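Local coordinates for glycosyl transferase (Staphylococcus aureus, PDB 5U02), which belongs to the TarS-type glycosyl transferases and is represented here by a largely helical linker region and two beta-rich C-terminal domains, at residues 81-86 with 130-135; 96-101 with 121-126. All coordinates share one frame; numbering follows the deposited sequence.

Interaction 1: residues 81-86 with 130-135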
loop_
_atom_site.group_PDB
_atom_site.type_symbol
_atom_site.label_atom_id
_atom_site.label_comp_id
_atom_site.label_asym_id
_atom_site.label_seq_id
_atom_site.Cartn_x
_atom_site.Cartn_y
_atom_site.Cartn_z
ATOM N N LEU A 81 24.187 -4.887 23.502
ATOM C CA LEU A 81 25.598 -4.903 23.863
ATOM C C LEU A 81 26.129 -6.299 24.165
ATOM O O LEU A 81 27.350 -6.493 24.148
ATOM C CB LEU A 81 25.840 -3.997 25.072
ATOM C CG LEU A 81 25.626 -2.508 24.799
ATOM C CD1 LEU A 81 25.549 -1.725 26.098
ATOM C CD2 LEU A 81 26.732 -1.975 23.907
ATOM N N ARG A 82 25.250 -7.261 24.443
ATOM C CA ARG A 82 25.686 -8.626 24.735
ATOM C C ARG A 82 26.646 -9.202 23.699
ATOM O O ARG A 82 27.640 -9.828 24.108
ATOM C CB ARG A 82 24.458 -9.536 24.898
ATOM C CG ARG A 82 23.571 -9.171 26.076
ATOM C CD ARG A 82 22.163 -9.741 25.940
ATOM N NE ARG A 82 21.257 -9.141 26.921
ATOM C CZ ARG A 82 19.934 -9.271 26.905
ATOM N NH1 ARG A 82 19.348 -9.982 25.953
ATOM N NH2 ARG A 82 19.198 -8.682 27.840
ATOM N N PRO A 83 26.435 -9.048 22.387
ATOM C CA PRO A 83 27.451 -9.537 21.441
ATOM C C PRO A 83 28.790 -8.824 21.562
ATOM O O PRO A 83 29.834 -9.475 21.431
ATOM C CB PRO A 83 26.800 -9.303 20.070
ATOM C CG PRO A 83 25.332 -9.266 20.350
ATOM C CD PRO A 83 25.208 -8.617 21.690
ATOM N N LEU A 84 28.795 -7.517 21.830
ATOM C CA LEU A 84 30.058 -6.789 21.887
ATOM C C LEU A 84 30.827 -7.097 23.166
ATOM O O LEU A 84 32.061 -7.123 23.161
ATOM C CB LEU A 84 29.803 -5.291 21.751
ATOM C CG LEU A 84 29.088 -4.903 20.462
ATOM C CD1 LEU A 84 28.184 -3.687 20.642
ATOM C CD2 LEU A 84 30.103 -4.675 19.364
ATOM N N LEU A 85 30.122 -7.322 24.274
ATOM C CA LEU A 85 30.792 -7.791 25.484
ATOM C C LEU A 85 31.412 -9.163 25.266
ATOM O O LEU A 85 32.514 -9.440 25.752
ATOM C CB LEU A 85 29.813 -7.843 26.663
ATOM C CG LEU A 85 29.182 -6.545 27.164
ATOM C CD1 LEU A 85 28.120 -6.836 28.222
ATOM C CD2 LEU A 85 30.260 -5.635 27.716
ATOM N N HIS A 86 30.722 -10.032 24.525
ATOM C CA HIS A 86 31.214 -11.388 24.305
ATOM C C HIS A 86 32.462 -11.387 23.428
ATOM O O HIS A 86 33.484 -11.981 23.787
ATOM C CB HIS A 86 30.095 -12.238 23.694
ATOM C CG HIS A 86 30.573 -13.442 22.945
ATOM N ND1 HIS A 86 30.981 -13.387 21.630
ATOM C CD2 HIS A 86 30.696 -14.736 23.323
ATOM C CE1 HIS A 86 31.341 -14.595 21.232
ATOM N NE2 HIS A 86 31.177 -15.431 22.240
ATOM N N GLU A 130 20.265 -13.837 21.450
ATOM C CA GLU A 130 18.815 -13.804 21.335
ATOM C C GLU A 130 18.228 -12.659 22.152
ATOM O O GLU A 130 18.756 -12.288 23.205
ATOM C CB GLU A 130 18.212 -15.147 21.780
ATOM C CG GLU A 130 19.048 -16.350 21.344
ATOM C CD GLU A 130 18.223 -17.599 21.083
ATOM O OE1 GLU A 130 18.609 -18.678 21.574
ATOM O OE2 GLU A 130 17.194 -17.506 20.383
ATOM N N GLY A 131 17.133 -12.094 21.645
ATOM C CA GLY A 131 16.376 -11.084 22.363
ATOM C C GLY A 131 16.948 -9.681 22.310
ATOM O O GLY A 131 16.999 -8.992 23.333
ATOM N N ILE A 132 17.357 -9.235 21.129
ATOM C CA ILE A 132 17.995 -7.933 20.966
ATOM C C ILE A 132 16.932 -6.902 20.604
ATOM O O ILE A 132 16.256 -7.031 19.577
ATOM C CB ILE A 132 19.096 -7.991 19.897
ATOM C CG1 ILE A 132 20.040 -9.162 20.181
ATOM C CG2 ILE A 132 19.856 -6.676 19.837
ATOM C CD1 ILE A 132 21.203 -9.272 19.218
ATOM N N ASP A 133 16.789 -5.877 21.444
ATOM C CA ASP A 133 15.799 -4.829 21.217
ATOM C C ASP A 133 16.084 -4.087 19.910
ATOM O O ASP A 133 17.210 -4.065 19.407
ATOM C CB ASP A 133 15.789 -3.838 22.385
ATOM C CG ASP A 133 14.948 -4.318 23.558
ATOM O OD1 ASP A 133 14.277 -5.360 23.430
ATOM O OD2 ASP A 133 14.958 -3.645 24.612
ATOM N N ILE A 134 15.040 -3.470 19.360
ATOM C CA ILE A 134 15.144 -2.695 18.129
ATOM C C ILE A 134 15.018 -1.221 18.490
ATOM O O ILE A 134 13.956 -0.766 18.935
ATOM C CB ILE A 134 14.086 -3.102 17.097
ATOM C CG1 ILE A 134 14.089 -4.615 16.902
ATOM C CG2 ILE A 134 14.345 -2.392 15.777
ATOM C CD1 ILE A 134 13.399 -5.057 15.622
ATOM N N ALA A 135 16.102 -0.472 18.290
ATOM C CA ALA A 135 16.137 0.953 18.576
ATOM C C ALA A 135 15.439 1.740 17.468
ATOM O O ALA A 135 15.164 1.226 16.383
ATOM C CB ALA A 135 17.579 1.426 18.754
#
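Arg82 stretches from helix 82-89 toward the backbone carbonyls of Glu130 and Gly131 on strand 129-132. The side chain leaves with CG beside the backbone N (chi1 -64°) and then runs extended from CG to NE, a shape that carries the cationic end beyond the helix surface. NH1 is the atom that arrives, 3.6 Å from Glu130 O, which lies at the edge of the guanidinium and in its plane. Gly131 O approaches obliquely, 3.7 Å from the same NH1. Both separations are too long for hydrogen bonds, so the attraction is better read as that of a positive group for carbonyl dipoles; NE has a weak hydrogen bond of its own to Asp74 O. The strand is irregular where the arginine meets it: Gly131 and Ile132 both face Leu118 on the neighbouring strand, forming a G1 beta bulge. Glycine suits the bulge's first position because the backbone there takes a positive phi (80°), and Asn119 OD1 receives its N-H. Just past Gly131, Ile132 sends its longer branch back toward the helix. CD1 lies anti to CA (chi2 -177°), which extends this branch until it comes 4.3 Å from Pro83 CG, a light apolar touch, well apart from the arginine's polar one. Proline fits the first turn of a helix, where a missing N-H costs no helical hydrogen bond. Leu81 and Leu85 pack against Phe38 of helix 23-40, while Ile132 also rests on Ile120 of strand 117-121.

Interaction 2: residues 96-101 with 121-126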
loop_
_atom_site.group_PDB
_atom_site.type_symbol
_atom_site.label_atom_id
_atom_site.label_comp_id
_atom_site.label_asym_id
_atom_site.label_seq_id
_atom_site.Cartn_x
_atom_site.Cartn_y
_atom_site.Cartn_z
ATOM N N TYR A 96 33.621 -8.431 16.169
ATOM C CA TYR A 96 33.213 -7.201 16.842
ATOM C C TYR A 96 32.783 -6.147 15.832
ATOM O O TYR A 96 31.730 -5.516 15.985
ATOM C CB TYR A 96 34.346 -6.666 17.719
ATOM C CG TYR A 96 33.925 -5.559 18.667
ATOM C CD1 TYR A 96 33.767 -4.251 18.223
ATOM C CD2 TYR A 96 33.693 -5.824 20.010
ATOM C CE1 TYR A 96 33.379 -3.246 19.085
ATOM C CE2 TYR A 96 33.312 -4.824 20.882
ATOM C CZ TYR A 96 33.160 -3.536 20.416
ATOM O OH TYR A 96 32.779 -2.538 21.287
ATOM N N ARG A 97 33.597 -5.925 14.798
ATOM C CA ARG A 97 33.198 -4.971 13.773
ATOM C C ARG A 97 31.959 -5.462 13.041
ATOM O O ARG A 97 31.008 -4.696 12.850
ATOM C CB ARG A 97 34.347 -4.712 12.800
ATOM C CG ARG A 97 34.035 -3.612 11.800
ATOM C CD ARG A 97 35.218 -3.295 10.894
ATOM N NE ARG A 97 35.961 -4.486 10.513
ATOM C CZ ARG A 97 37.217 -4.740 10.872
ATOM N NH1 ARG A 97 37.893 -3.874 11.619
ATOM N NH2 ARG A 97 37.808 -5.860 10.473
ATOM N N THR A 98 31.937 -6.749 12.673
ATOM C CA THR A 98 30.766 -7.330 12.021
ATOM C C THR A 98 29.485 -6.984 12.770
ATOM O O THR A 98 28.485 -6.606 12.153
ATOM C CB THR A 98 30.921 -8.850 11.902
ATOM O OG1 THR A 98 32.050 -9.162 11.076
ATOM C CG2 THR A 98 29.673 -9.468 11.294
ATOM N N VAL A 99 29.509 -7.064 14.105
ATOM C CA VAL A 99 28.325 -6.727 14.896
ATOM C C VAL A 99 27.987 -5.248 14.753
ATOM O O VAL A 99 26.865 -4.883 14.377
ATOM C CB VAL A 99 28.530 -7.112 16.372
ATOM C CG1 VAL A 99 27.394 -6.552 17.220
ATOM C CG2 VAL A 99 28.605 -8.623 16.521
ATOM N N GLU A 100 28.943 -4.374 15.080
ATOM C CA GLU A 100 28.738 -2.941 14.898
ATOM C C GLU A 100 28.381 -2.616 13.457
ATOM O O GLU A 100 27.472 -1.815 13.200
ATOM C CB GLU A 100 29.986 -2.172 15.314
ATOM C CG GLU A 100 30.200 -2.108 16.796
ATOM C CD GLU A 100 31.232 -1.071 17.150
ATOM O OE1 GLU A 100 32.011 -0.700 16.249
ATOM O OE2 GLU A 100 31.257 -0.615 18.310
ATOM N N GLU A 101 29.088 -3.227 12.498
ATOM C CA GLU A 101 28.626 -3.168 11.118
ATOM C C GLU A 101 27.216 -3.720 10.985
ATOM O O GLU A 101 26.365 -3.088 10.361
ATOM C CB GLU A 101 29.579 -3.901 10.175
ATOM C CG GLU A 101 30.995 -3.362 10.161
ATOM C CD GLU A 101 31.818 -3.871 8.989
ATOM O OE1 GLU A 101 32.820 -3.210 8.652
ATOM O OE2 GLU A 101 31.460 -4.917 8.417
ATOM N N GLN A 121 22.776 -14.445 14.483
ATOM C CA GLN A 121 24.084 -15.079 14.368
ATOM C C GLN A 121 24.889 -14.265 13.363
ATOM O O GLN A 121 24.491 -14.146 12.199
ATOM C CB GLN A 121 23.973 -16.543 13.930
ATOM C CG GLN A 121 25.321 -17.139 13.504
ATOM C CD GLN A 121 25.208 -18.458 12.732
ATOM O OE1 GLN A 121 24.431 -18.573 11.789
ATOM N NE2 GLN A 121 26.004 -19.449 13.122
ATOM N N PHE A 122 26.007 -13.691 13.817
ATOM C CA PHE A 122 26.685 -12.681 13.010
ATOM C C PHE A 122 27.605 -13.286 11.956
ATOM O O PHE A 122 27.847 -12.656 10.920
ATOM C CB PHE A 122 27.466 -11.731 13.915
ATOM C CG PHE A 122 26.591 -10.806 14.717
ATOM C CD1 PHE A 122 26.126 -9.613 14.177
ATOM C CD2 PHE A 122 26.221 -11.138 16.006
ATOM C CE1 PHE A 122 25.315 -8.768 14.922
ATOM C CE2 PHE A 122 25.417 -10.301 16.752
ATOM C CZ PHE A 122 24.961 -9.114 16.212
ATOM N N ASN A 123 28.126 -14.487 12.189
ATOM C CA ASN A 123 28.977 -15.160 11.217
ATOM C C ASN A 123 28.737 -16.659 11.298
ATOM O O ASN A 123 28.162 -17.165 12.264
ATOM C CB ASN A 123 30.464 -14.834 11.437
ATOM C CG ASN A 123 30.920 -13.617 10.644
ATOM O OD1 ASN A 123 31.167 -13.703 9.439
ATOM N ND2 ASN A 123 31.017 -12.474 11.313
ATOM N N GLU A 124 29.187 -17.365 10.264
ATOM C CA GLU A 124 28.963 -18.802 10.187
ATOM C C GLU A 124 29.687 -19.519 11.319
ATOM O O GLU A 124 30.878 -19.296 11.552
ATOM C CB GLU A 124 29.432 -19.333 8.833
ATOM C CG GLU A 124 29.049 -20.779 8.555
ATOM C CD GLU A 124 29.331 -21.189 7.123
ATOM O OE1 GLU A 124 30.451 -20.925 6.635
ATOM O OE2 GLU A 124 28.428 -21.768 6.481
ATOM N N GLY A 125 28.957 -20.379 12.031
ATOM C CA GLY A 125 29.510 -21.145 13.127
ATOM C C GLY A 125 29.452 -20.474 14.483
ATOM O O GLY A 125 29.669 -21.147 15.499
ATOM N N GLU A 126 29.166 -19.176 14.535
ATOM C CA GLU A 126 29.126 -18.442 15.787
ATOM C C GLU A 126 27.773 -18.632 16.473
ATOM O O GLU A 126 26.782 -18.979 15.824
ATOM C CB GLU A 126 29.395 -16.964 15.517
ATOM C CG GLU A 126 30.282 -16.274 16.541
ATOM C CD GLU A 126 31.742 -16.652 16.427
ATOM O OE1 GLU A 126 32.491 -16.418 17.399
ATOM O OE2 GLU A 126 32.146 -17.175 15.368
#
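Thr98 OG1 has two partners: its stronger one is Asp94 O, one turn earlier in its own helix, and Asn123 ND2 adds a weak bond from the loop. The latter hydrogen bond has 3.5 Å between ND2 and OG1 and an N-H...O angle of 146°. Threonine suits this place because its two branches divide the work. With OG1 beside the backbone N (chi1 -63°), the hydroxyl stays near the helix backbone, while CG2 is turned to the loop, 3.7 Å from Phe122 O. The threonine and asparagine side chains approach from opposite directions, and at 3.3 Å the methyl CG2 of Thr98 and ND2 of Asn123 are tightly packed. One residue on, Val99 supplies the apolar half of the contact. Its CG2 stands over the middle of the Phe122 ring, 3.3 Å from the centroid and only 5° off the ring normal, a clear CH-pi arrangement. CG1 meets the ring farther out, 3.7 Å from CZ. The branched valine thus sets two methyls against a broad aromatic surface. Beyond the phenylalanine, the loop closes in a type II beta turn from Asn123 to Glu126, with Gly125 supplying the positive phi of the turn's third position. Gln121 NE2 braces it, donating to a lone pair of Glu126 O at 2.9 Å, in the carbonyl plane. The loop joins strands 117-121 and 129-132, and its Phe122 end lies against helix 93-105, also touching Ser102 and Tyr103; on the neighbouring helix 82-89, Tyr87 packs on both Val99 and Glu126.

How the interactions relate
Interactions 1 and 2 bind two consecutive helices, 82-89 and 93-105, to one antiparallel three-stranded sheet: interaction 1 at its edge strand 129-132, interaction 2 at the loop leading into that strand. Their centres lie about 11 Å apart and their side chains meet directly. Leu84, beside Pro83 on the first helix, puts CD2 3.4 Å from Tyr96 CZ and 3.9 Å from Val99 CG1. Pro83 CB lies 3.7 Å from Phe122 CE2, so the phenylalanine whose face meets Val99 also touches the proline of interaction 1. The two contacts therefore share a continuous apolar core, with Arg82 and the Thr98-Asn123 pair as its more polar outer parts.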